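Local coordinates for protein galectin (Ovis aries, PDB 6N44) that binds beta-D-galactose and, as a member of the galectin family of lectins, probably recognises galactose-bearing glycans, at residues Phe54-Trp57 against Ile62-Met65; Val64-Lys69 against Gly74-Leu79; Glu82-Val85 against Pro89-Leu92; Tyr101-Phe104 against Ile110-Phe113. One frame throughout, in Å; residues are numbered along the deposited sequence.

Contact 1: residues Phe54-Trp57 against Ile62-Met65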
loop_
_atom_site.group_PDB
_atom_site.type_symbol
_atom_site.label_atom_id
_atom_site.label_comp_id
_atom_site.label_asym_id
_atom_site.label_seq_id
_atom_site.Cartn_x
_atom_site.Cartn_y
_atom_site.Cartn_z
ATOM N N PHE A 54 11.442 13.355 3.310
ATOM C CA PHE A 54 10.647 12.921 4.457
ATOM C C PHE A 54 11.516 12.082 5.383
ATOM O O PHE A 54 11.922 10.970 5.024
ATOM C CB PHE A 54 9.414 12.144 3.995
ATOM C CG PHE A 54 8.593 11.558 5.112
ATOM C CD1 PHE A 54 8.336 12.286 6.269
ATOM C CD2 PHE A 54 8.047 10.275 4.994
ATOM C CE1 PHE A 54 7.555 11.753 7.287
ATOM C CE2 PHE A 54 7.276 9.720 6.026
ATOM C CZ PHE A 54 7.032 10.462 7.172
ATOM N N ARG A 55 11.782 12.605 6.574
ATOM C CA ARG A 55 12.422 11.852 7.644
ATOM C C ARG A 55 11.399 11.612 8.741
ATOM O O ARG A 55 10.719 12.545 9.183
ATOM C CB ARG A 55 13.648 12.582 8.224
ATOM C CG ARG A 55 14.101 12.019 9.587
ATOM C CD ARG A 55 15.470 12.561 10.073
ATOM N NE ARG A 55 16.547 12.117 9.199
ATOM C CZ ARG A 55 17.831 12.418 9.367
ATOM N NH1 ARG A 55 18.218 13.168 10.394
ATOM N NH2 ARG A 55 18.727 11.954 8.509
ATOM N N PHE A 56 11.306 10.367 9.178
ATOM C CA PHE A 56 10.481 9.949 10.303
ATOM C C PHE A 56 11.423 9.496 11.403
ATOM O O PHE A 56 12.260 8.615 11.177
ATOM C CB PHE A 56 9.538 8.804 9.894
ATOM C CG PHE A 56 8.732 8.198 11.045
ATOM C CD1 PHE A 56 7.451 8.648 11.332
ATOM C CD2 PHE A 56 9.241 7.147 11.795
ATOM C CE1 PHE A 56 6.694 8.078 12.374
ATOM C CE2 PHE A 56 8.492 6.566 12.833
ATOM C CZ PHE A 56 7.211 7.035 13.116
ATOM N N TRP A 57 11.274 10.083 12.587
ATOM C CA TRP A 57 12.176 9.852 13.706
ATOM C C TRP A 57 11.357 9.563 14.948
ATOM O O TRP A 57 10.387 10.268 15.238
ATOM C CB TRP A 57 13.080 11.071 13.938
ATOM C CG TRP A 57 14.017 10.936 15.116
ATOM C CD1 TRP A 57 15.281 10.415 15.102
ATOM C CD2 TRP A 57 13.767 11.344 16.469
ATOM N NE1 TRP A 57 15.830 10.467 16.363
ATOM C CE2 TRP A 57 14.919 11.026 17.221
ATOM C CE3 TRP A 57 12.679 11.936 17.119
ATOM C CZ2 TRP A 57 15.026 11.302 18.586
ATOM C CZ3 TRP A 57 12.782 12.202 18.487
ATOM C CH2 TRP A 57 13.951 11.888 19.200
ATOM N N ILE A 62 7.988 9.921 21.284
ATOM C CA ILE A 62 7.921 11.151 20.506
ATOM C C ILE A 62 8.268 10.858 19.047
ATOM O O ILE A 62 9.292 10.233 18.760
ATOM C CB ILE A 62 8.859 12.221 21.091
ATOM C CG1 ILE A 62 8.370 12.634 22.484
ATOM C CG2 ILE A 62 8.970 13.417 20.174
ATOM C CD1 ILE A 62 9.168 13.744 23.078
ATOM N N VAL A 63 7.413 11.307 18.130
ATOM C CA VAL A 63 7.681 11.254 16.696
ATOM C C VAL A 63 8.018 12.662 16.229
ATOM O O VAL A 63 7.265 13.606 16.496
ATOM C CB VAL A 63 6.469 10.711 15.911
ATOM C CG1 VAL A 63 6.630 10.998 14.420
ATOM C CG2 VAL A 63 6.232 9.218 16.175
ATOM N N VAL A 64 9.120 12.808 15.502
ATOM C CA VAL A 64 9.411 14.044 14.789
ATOM C C VAL A 64 9.525 13.734 13.299
ATOM O O VAL A 64 10.231 12.797 12.909
ATOM C CB VAL A 64 10.694 14.718 15.311
ATOM C CG1 VAL A 64 10.956 16.010 14.538
ATOM C CG2 VAL A 64 10.572 14.989 16.808
ATOM N N MET A 65 8.833 14.515 12.471
ATOM C CA MET A 65 8.935 14.398 11.021
ATOM C C MET A 65 9.349 15.736 10.433
ATOM O O MET A 65 8.879 16.785 10.877
ATOM C CB MET A 65 7.612 13.939 10.407
ATOM C CG MET A 65 7.163 12.562 10.929
ATOM S SD MET A 65 5.492 12.129 10.427
ATOM C CE MET A 65 4.497 13.122 11.547
#
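Trp57 and Val64 form the hydrogen-bonded pair of an antiparallel beta hairpin, strands 52-59 and 62-69, which carries part of the galactose site through Arg55. Trp57 N reaches Val64 O at 2.9 Å along a rather bent path (137° at the hydrogen). The return bond, Val64 N to Trp57 O, is equally short and straighter. The carbonyl of Trp57 is gripped a second time by a CA-H...O contact from Val63 CA, at 3.2 Å. On the face shared by Trp57 and Val64, the six-membered end of the indole meets one valine branch, Trp57 CE3 3.7 Å from Val64 CG2. The face carrying Phe54, Phe56, Val63 and Met65 is apolar. There Met65 CG, swung beside its own backbone N (chi1 -60°), sits 3.8 Å from Phe54 CE1 and 3.9 Å from Phe56 CD1. Met65 SD lies at the edge of the Phe54 ring, 5.0 Å from its centroid, a Met-aromatic contact. Further along, Phe56 CE1 packs on Val63 CG1 at 3.6 Å. This apolar face turns into the sandwich, where Phe54 stacks with Tyr101 and Phe113, while Arg55 is salt-bridged to Asp41 of the adjoining strand 37-43 and strand 72-80 flanks the hairpin beyond Val63 and Met65.

Contact 2: residues Val64-Lys69 against Gly74-Leu79; sequences VMNTLK and GKEQKL
Gly74 meets Asn66 and Thr67 through its backbone N and its carbonyl O. Gly74 N donates to Thr67 O at 3.0 Å, and Gly74 O receives Asn66 ND2 at 2.8 Å. The second bond is lopsided: the acceptor lies in the plane of the Asn66 amide, yet the nitrogen stands well above the plane of the Gly74 carbonyl. The amide is also held at its other end, since Asn66 OD1 takes the backbone N of Thr67 at 2.8 Å; bonds on both sides of the carboxamide fix its rotation. Lys75 turns its carbonyl to Arg116, which is hydrogen-bonded to it. Glu76 then sends its chain over Val64, with the carboxylate carbon CD 3.5 Å from CG1. A water takes a hydrogen bond from Asn66 ND2 and gives one to Glu76 OE2 at 2.7 Å, bridging the two side chains. At Gln77 regular pairing begins: its N meets Met65 O almost straight (171° at the hydrogen), and its O accepts Met65 N. On the inward face the Gln77 chain, extended with CG anti to N (chi1 -177°), lies beside Met65, and NE2 comes within 3.7 Å of the methyl CE, while the same NE2 is bonded to the carbonyl of Gln112. Lys78 brings CE over the other branch of Val64, 4.0 Å from CG2. Leu79 finishes the run by pressing CD2 on the Met65 methyl. Asn66 and Glu76, with Arg55 on the next strand, belong to the beta-D-galactose site characteristic of the galectin carbohydrate-recognition domain.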
loop_
_atom_site.group_PDB
_atom_site.type_symbol
_atom_site.label_atom_id
_atom_site.label_comp_id
_atom_site.label_asym_id
_atom_site.label_seq_id
_atom_site.Cartn_x
_atom_site.Cartn_y
_atom_site.Cartn_z
ATOM N N VAL A 64 9.120 12.808 15.502
ATOM C CA VAL A 64 9.411 14.044 14.789
ATOM C C VAL A 64 9.525 13.734 13.299
ATOM O O VAL A 64 10.231 12.797 12.909
ATOM C CB VAL A 64 10.694 14.718 15.311
ATOM C CG1 VAL A 64 10.956 16.010 14.538
ATOM C CG2 VAL A 64 10.572 14.989 16.808
ATOM N N MET A 65 8.833 14.515 12.471
ATOM C CA MET A 65 8.935 14.398 11.021
ATOM C C MET A 65 9.349 15.736 10.433
ATOM O O MET A 65 8.879 16.785 10.877
ATOM C CB MET A 65 7.612 13.939 10.407
ATOM C CG MET A 65 7.163 12.562 10.929
ATOM S SD MET A 65 5.492 12.129 10.427
ATOM C CE MET A 65 4.497 13.122 11.547
ATOM N N ASN A 66 10.214 15.706 9.425
ATOM C CA ASN A 66 10.715 16.950 8.859
ATOM C C ASN A 66 11.229 16.692 7.453
ATOM O O ASN A 66 11.278 15.553 6.985
ATOM C CB ASN A 66 11.808 17.553 9.742
ATOM C CG ASN A 66 11.813 19.063 9.702
ATOM O OD1 ASN A 66 11.230 19.674 8.802
ATOM N ND2 ASN A 66 12.469 19.681 10.684
ATOM N N THR A 67 11.638 17.775 6.796
ATOM C CA THR A 67 12.153 17.773 5.440
ATOM C C THR A 67 13.454 18.558 5.417
ATOM O O THR A 67 13.532 19.654 5.984
ATOM C CB THR A 67 11.155 18.412 4.462
ATOM O OG1 THR A 67 9.946 17.636 4.428
ATOM C CG2 THR A 67 11.750 18.491 3.078
ATOM N N LEU A 68 14.464 17.990 4.773
ATOM C CA LEU A 68 15.746 18.647 4.548
ATOM C C LEU A 68 15.779 19.091 3.094
ATOM O O LEU A 68 15.812 18.251 2.187
ATOM C CB LEU A 68 16.911 17.708 4.856
ATOM C CG LEU A 68 18.289 18.320 4.544
ATOM C CD1 LEU A 68 18.630 19.452 5.516
ATOM C CD2 LEU A 68 19.379 17.266 4.554
ATOM N N LYS A 69 15.773 20.406 2.870
ATOM C CA LYS A 69 15.763 20.980 1.528
ATOM C C LYS A 69 16.916 21.971 1.409
ATOM O O LYS A 69 16.935 22.984 2.112
ATOM C CB LYS A 69 14.429 21.674 1.251
ATOM C CG LYS A 69 14.444 22.586 0.036
ATOM C CD LYS A 69 13.070 22.629 -0.603
ATOM C CE LYS A 69 12.892 23.803 -1.560
ATOM N NZ LYS A 69 11.437 24.123 -1.699
ATOM N N GLY A 74 13.340 21.986 7.867
ATOM C CA GLY A 74 12.165 22.825 7.973
ATOM C C GLY A 74 11.530 22.800 9.350
ATOM O O GLY A 74 12.155 22.452 10.354
ATOM N N LYS A 75 10.253 23.179 9.390
ATOM C CA LYS A 75 9.495 23.196 10.636
ATOM C C LYS A 75 9.048 21.778 10.998
ATOM O O LYS A 75 8.372 21.114 10.207
ATOM C CB LYS A 75 8.292 24.125 10.487
ATOM C CG LYS A 75 7.344 24.113 11.681
ATOM C CD LYS A 75 6.427 25.341 11.677
ATOM C CE LYS A 75 5.778 25.576 13.039
ATOM N NZ LYS A 75 4.662 24.617 13.295
ATOM N N GLU A 76 9.418 21.321 12.192
ATOM C CA GLU A 76 9.094 19.966 12.623
ATOM C C GLU A 76 7.591 19.773 12.767
ATOM O O GLU A 76 6.876 20.655 13.247
ATOM C CB GLU A 76 9.744 19.653 13.978
ATOM C CG GLU A 76 11.235 19.691 14.003
ATOM C CD GLU A 76 11.785 19.274 15.353
ATOM O OE1 GLU A 76 11.053 19.392 16.366
ATOM O OE2 GLU A 76 12.947 18.819 15.399
ATOM N N GLN A 77 7.121 18.590 12.382
ATOM C CA GLN A 77 5.816 18.092 12.792
ATOM C C GLN A 77 6.080 17.068 13.891
ATOM O O GLN A 77 6.695 16.028 13.638
ATOM C CB GLN A 77 5.048 17.483 11.615
ATOM C CG GLN A 77 3.637 17.027 12.012
ATOM C CD GLN A 77 2.837 16.401 10.866
ATOM O OE1 GLN A 77 3.122 16.618 9.680
ATOM N NE2 GLN A 77 1.834 15.616 11.226
ATOM N N LYS A 78 5.640 17.369 15.119
ATOM C CA LYS A 78 6.007 16.580 16.289
ATOM C C LYS A 78 4.768 16.106 17.033
ATOM O O LYS A 78 3.827 16.878 17.215
ATOM C CB LYS A 78 6.898 17.389 17.244
ATOM C CG LYS A 78 7.006 16.764 18.622
ATOM C CD LYS A 78 7.718 17.673 19.628
ATOM C CE LYS A 78 9.207 17.770 19.343
ATOM N NZ LYS A 78 9.984 18.173 20.559
ATOM N N LEU A 79 4.774 14.848 17.489
ATOM C CA LEU A 79 3.630 14.325 18.227
ATOM C C LEU A 79 4.076 13.259 19.215
ATOM O O LEU A 79 5.213 12.780 19.185
ATOM C CB LEU A 79 2.562 13.743 17.291
ATOM C CG LEU A 79 3.013 12.511 16.507
ATOM C CD1 LEU A 79 1.871 11.518 16.337
ATOM C CD2 LEU A 79 3.545 12.952 15.163
HETATM O O HOH W 1 14.094 18.793 12.983
#

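Contact 3: residues Glu82-Val85 against Pro89-Leu92; sequences EAFV and PFEL
Phe84 meets Phe90 in a T-shaped (edge-to-face) pair, and the path of its side chain explains how. From CB, the first torsion of -59° puts CG beside the backbone N of Phe84 and opposite its carbonyl carbon. The ring is thereby carried toward the start of strand 90-97, although the two backbones stay well apart, with the CA atoms of Phe84 and Phe90 6.9 Å from one another. Phe84 CD1 is the first ring atom to touch: it stands over the centre of the Phe90 ring, 3.8 Å above its plane. Phe84 CE1 follows, 3.8 Å from Phe90 CD1 and nearly as close to the next carbon of that ring. Both contacts use the rim of Phe84 against one face of Phe90, and the planes are practically perpendicular, at 89°. Such a pair presents ring hydrogens to the electron-rich face of its partner, with the centroids 5.1 Å apart. The loop that carries Phe84 leads from strand 72-80 in one sheet of the galectin beta sandwich to strand 90-97 in the other, so the pair joins this connecting loop to the start of strand 90-97. Phe90 meets the incoming edge with its own CG set between backbone N and carbonyl carbon (chi1 58°). At the far end, CZ of Phe84 looks along the ring plane to Leu92 CD1, a looser touch at 4.4 Å. No hydrogen bond links 82-85 to 89-92. Tyr58 and Phe56 also meet the Phe84 ring, and Leu38 of strand 37-43 packs against Phe84, Phe90 and Leu92.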
loop_
_atom_site.group_PDB
_atom_site.type_symbol
_atom_site.label_atom_id
_atom_site.label_comp_id
_atom_site.label_asym_id
_atom_site.label_seq_id
_atom_site.Cartn_x
_atom_site.Cartn_y
_atom_site.Cartn_z
ATOM N N GLU A 82 2.074 6.161 21.839
ATOM C CA GLU A 82 2.421 4.995 22.630
ATOM C C GLU A 82 2.560 3.745 21.772
ATOM O O GLU A 82 2.660 2.640 22.315
ATOM C CB GLU A 82 1.372 4.784 23.721
ATOM C CG GLU A 82 1.427 5.848 24.803
ATOM C CD GLU A 82 2.773 5.866 25.526
ATOM O OE1 GLU A 82 3.048 4.921 26.304
ATOM O OE2 GLU A 82 3.564 6.816 25.315
ATOM N N ALA A 83 2.597 3.906 20.445
ATOM C CA ALA A 83 2.529 2.768 19.532
ATOM C C ALA A 83 3.740 1.842 19.634
ATOM O O ALA A 83 3.606 0.632 19.422
ATOM C CB ALA A 83 2.377 3.263 18.094
ATOM N N PHE A 84 4.923 2.371 19.920
ATOM C CA PHE A 84 6.157 1.576 19.915
ATOM C C PHE A 84 6.467 1.114 21.331
ATOM O O PHE A 84 7.027 1.868 22.121
ATOM C CB PHE A 84 7.329 2.383 19.373
ATOM C CG PHE A 84 7.136 2.885 17.996
ATOM C CD1 PHE A 84 7.394 2.061 16.905
ATOM C CD2 PHE A 84 6.718 4.192 17.775
ATOM C CE1 PHE A 84 7.239 2.540 15.618
ATOM C CE2 PHE A 84 6.566 4.676 16.500
ATOM C CZ PHE A 84 6.823 3.851 15.407
ATOM N N VAL A 85 6.132 -0.132 21.648
ATOM C CA VAL A 85 6.403 -0.704 22.962
ATOM C C VAL A 85 7.723 -1.468 22.875
ATOM O O VAL A 85 7.786 -2.484 22.162
ATOM C CB VAL A 85 5.271 -1.628 23.422
ATOM C CG1 VAL A 85 5.410 -1.935 24.894
ATOM C CG2 VAL A 85 3.911 -1.013 23.101
ATOM N N PRO A 89 7.901 -6.613 19.131
ATOM C CA PRO A 89 8.051 -6.374 17.692
ATOM C C PRO A 89 6.872 -5.568 17.170
ATOM O O PRO A 89 5.736 -5.726 17.625
ATOM C CB PRO A 89 8.090 -7.786 17.096
ATOM C CG PRO A 89 8.564 -8.654 18.247
ATOM C CD PRO A 89 7.895 -8.045 19.458
ATOM N N PHE A 90 7.159 -4.667 16.239
ATOM C CA PHE A 90 6.142 -3.799 15.666
ATOM C C PHE A 90 6.190 -3.884 14.149
ATOM O O PHE A 90 7.200 -4.277 13.544
ATOM C CB PHE A 90 6.313 -2.335 16.132
ATOM C CG PHE A 90 7.671 -1.727 15.803
ATOM C CD1 PHE A 90 7.899 -1.094 14.580
ATOM C CD2 PHE A 90 8.711 -1.772 16.722
ATOM C CE1 PHE A 90 9.154 -0.528 14.274
ATOM C CE2 PHE A 90 9.977 -1.210 16.417
ATOM C CZ PHE A 90 10.193 -0.586 15.202
ATOM N N GLU A 91 5.075 -3.505 13.546
ATOM C CA GLU A 91 4.966 -3.330 12.109
ATOM C C GLU A 91 4.706 -1.861 11.810
ATOM O O GLU A 91 3.659 -1.322 12.184
ATOM C CB GLU A 91 3.845 -4.194 11.540
ATOM C CG GLU A 91 3.637 -3.968 10.076
ATOM C CD GLU A 91 2.505 -4.822 9.538
ATOM O OE1 GLU A 91 1.611 -4.256 8.876
ATOM O OE2 GLU A 91 2.508 -6.047 9.808
ATOM N N LEU A 92 5.649 -1.224 11.131
ATOM C CA LEU A 92 5.558 0.177 10.757
ATOM C C LEU A 92 5.305 0.259 9.255
ATOM O O LEU A 92 6.086 -0.283 8.459
ATOM C CB LEU A 92 6.835 0.914 11.154
ATOM C CG LEU A 92 7.087 2.308 10.583
ATOM C CD1 LEU A 92 6.044 3.330 11.072
ATOM C CD2 LEU A 92 8.493 2.744 10.956
#

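Contact 4: residues Tyr101-Phe104 against Ile110-Phe113; sequences YQVF and ICQF
Val103 faces both Ile110 and Cys111, a classic beta bulge in the antiparallel hairpin of strands 100-105 and 108-114. Ile110 N donates to Val103 O at 2.9 Å in an almost perfectly straight bond (177° at the hydrogen), and Val103 N returns a bond to Cys111 O. Cys111 SG, placed between its own N and carbonyl carbon by a chi1 of 54°, lies 3.9 Å from Val103 CB. Beyond the bulge the pairing is regular: Tyr101 and Phe113 exchange two backbone hydrogen bonds, with Tyr101 N to Phe113 O at 2.9 Å. Their rings run side by side, and Tyr101 CD1 comes edge-on to Phe113, 4.0 Å from CD2. Val103, Cys111, Tyr101 and Phe113 share the face turned into the galectin sandwich, where it packs on the other sheet and the Cys111 side chain touches Met65. On the opposite face Gln102 and Gln112 meet through their aliphatic parts, CG to CG at 4.1 Å, in the non-hydrogen-bonded pair; the amide nitrogen of Gln102 is bonded to Glu100. Tyr101 O also takes a CA-H...O contact from Gln112 CA at 3.2 Å. Phe104, at the end of its segment, packs on Val18 of the second subunit.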
loop_
_atom_site.group_PDB
_atom_site.type_symbol
_atom_site.label_atom_id
_atom_site.label_comp_id
_atom_site.label_asym_id
_atom_site.label_seq_id
_atom_site.Cartn_x
_atom_site.Cartn_y
_atom_site.Cartn_z
ATOM N N TYR A 101 2.256 11.300 2.962
ATOM C CA TYR A 101 2.528 9.983 3.523
ATOM C C TYR A 101 1.560 9.738 4.663
ATOM O O TYR A 101 1.299 10.642 5.463
ATOM C CB TYR A 101 3.949 9.872 4.078
ATOM C CG TYR A 101 5.053 10.223 3.120
ATOM C CD1 TYR A 101 5.440 11.545 2.934
ATOM C CD2 TYR A 101 5.733 9.229 2.430
ATOM C CE1 TYR A 101 6.466 11.869 2.059
ATOM C CE2 TYR A 101 6.759 9.542 1.565
ATOM C CZ TYR A 101 7.125 10.864 1.383
ATOM O OH TYR A 101 8.144 11.171 0.499
ATOM N N GLN A 102 1.053 8.507 4.756
ATOM C CA GLN A 102 0.281 8.073 5.912
ATOM C C GLN A 102 1.091 7.026 6.668
ATOM O O GLN A 102 1.718 6.155 6.056
ATOM C CB GLN A 102 -1.083 7.504 5.503
ATOM C CG GLN A 102 -1.949 8.438 4.649
ATOM C CD GLN A 102 -3.411 7.970 4.562
ATOM O OE1 GLN A 102 -3.713 6.810 4.819
ATOM N NE2 GLN A 102 -4.316 8.886 4.221
ATOM N N VAL A 103 1.097 7.122 7.993
ATOM C CA VAL A 103 1.916 6.258 8.831
ATOM C C VAL A 103 0.998 5.420 9.705
ATOM O O VAL A 103 0.081 5.949 10.349
ATOM C CB VAL A 103 2.907 7.069 9.692
ATOM C CG1 VAL A 103 3.851 6.129 10.455
ATOM C CG2 VAL A 103 3.695 8.037 8.822
ATOM N N PHE A 104 1.257 4.118 9.728
ATOM C CA PHE A 104 0.542 3.153 10.544
ATOM C C PHE A 104 1.560 2.351 11.334
ATOM O O PHE A 104 2.654 2.052 10.841
ATOM C CB PHE A 104 -0.307 2.180 9.692
ATOM C CG PHE A 104 -1.322 2.857 8.827
ATOM C CD1 PHE A 104 -2.660 2.901 9.210
ATOM C CD2 PHE A 104 -0.942 3.459 7.636
ATOM C CE1 PHE A 104 -3.615 3.523 8.400
ATOM C CE2 PHE A 104 -1.885 4.090 6.824
ATOM C CZ PHE A 104 -3.227 4.123 7.223
ATOM N N ILE A 110 -1.158 6.467 12.863
ATOM C CA ILE A 110 -0.442 7.273 13.838
ATOM C C ILE A 110 -0.395 8.739 13.433
ATOM O O ILE A 110 -0.598 9.617 14.275
ATOM C CB ILE A 110 0.985 6.729 14.069
ATOM C CG1 ILE A 110 0.922 5.290 14.574
ATOM C CG2 ILE A 110 1.728 7.596 15.062
ATOM C CD1 ILE A 110 -0.098 5.071 15.648
ATOM N N CYS A 111 -0.110 9.026 12.162
ATOM C CA CYS A 111 0.104 10.403 11.734
ATOM C C CYS A 111 0.232 10.430 10.217
ATOM O O CYS A 111 0.385 9.394 9.566
ATOM C CB CYS A 111 1.348 11.018 12.393
ATOM S SG CYS A 111 2.894 10.063 12.183
ATOM N N GLN A 112 0.163 11.638 9.667
ATOM C CA GLN A 112 0.299 11.879 8.239
ATOM C C GLN A 112 1.234 13.061 8.025
ATOM O O GLN A 112 1.309 13.965 8.860
ATOM C CB GLN A 112 -1.062 12.160 7.575
ATOM C CG GLN A 112 -2.140 11.084 7.836
ATOM C CD GLN A 112 -2.765 11.168 9.238
ATOM O OE1 GLN A 112 -2.740 10.203 10.008
ATOM N NE2 GLN A 112 -3.334 12.319 9.564
ATOM N N PHE A 113 1.929 13.060 6.885
ATOM C CA PHE A 113 2.918 14.083 6.544
ATOM C C PHE A 113 2.657 14.553 5.119
ATOM O O PHE A 113 2.915 13.808 4.167
ATOM C CB PHE A 113 4.343 13.530 6.676
ATOM C CG PHE A 113 5.424 14.562 6.527
ATOM C CD1 PHE A 113 5.801 15.349 7.608
ATOM C CD2 PHE A 113 6.083 14.743 5.312
ATOM C CE1 PHE A 113 6.809 16.307 7.487
ATOM C CE2 PHE A 113 7.097 15.703 5.190
ATOM C CZ PHE A 113 7.454 16.482 6.289
#

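Read from the N terminus, the chain makes its contacts in series rather than by nesting. Contact 1 closes the tight turn between strands 52-59 and 62-69, and contact 2 starts on the strand where it finishes, sharing Val64 and Met65 and closing the next turn; together they set three neighbouring strands of one sheet. Contact 3 closes the short loop by which the chain moves to the second sheet, and contact 4 forms the hairpin that is outermost in that sheet within the chain. Across the sandwich, Met65 and Phe54 of contact 1 lie against the inward face of contact 4. Gln77 joins contact 2 to contact 4, and Phe56 with Phe84 links contact 1 to contact 3.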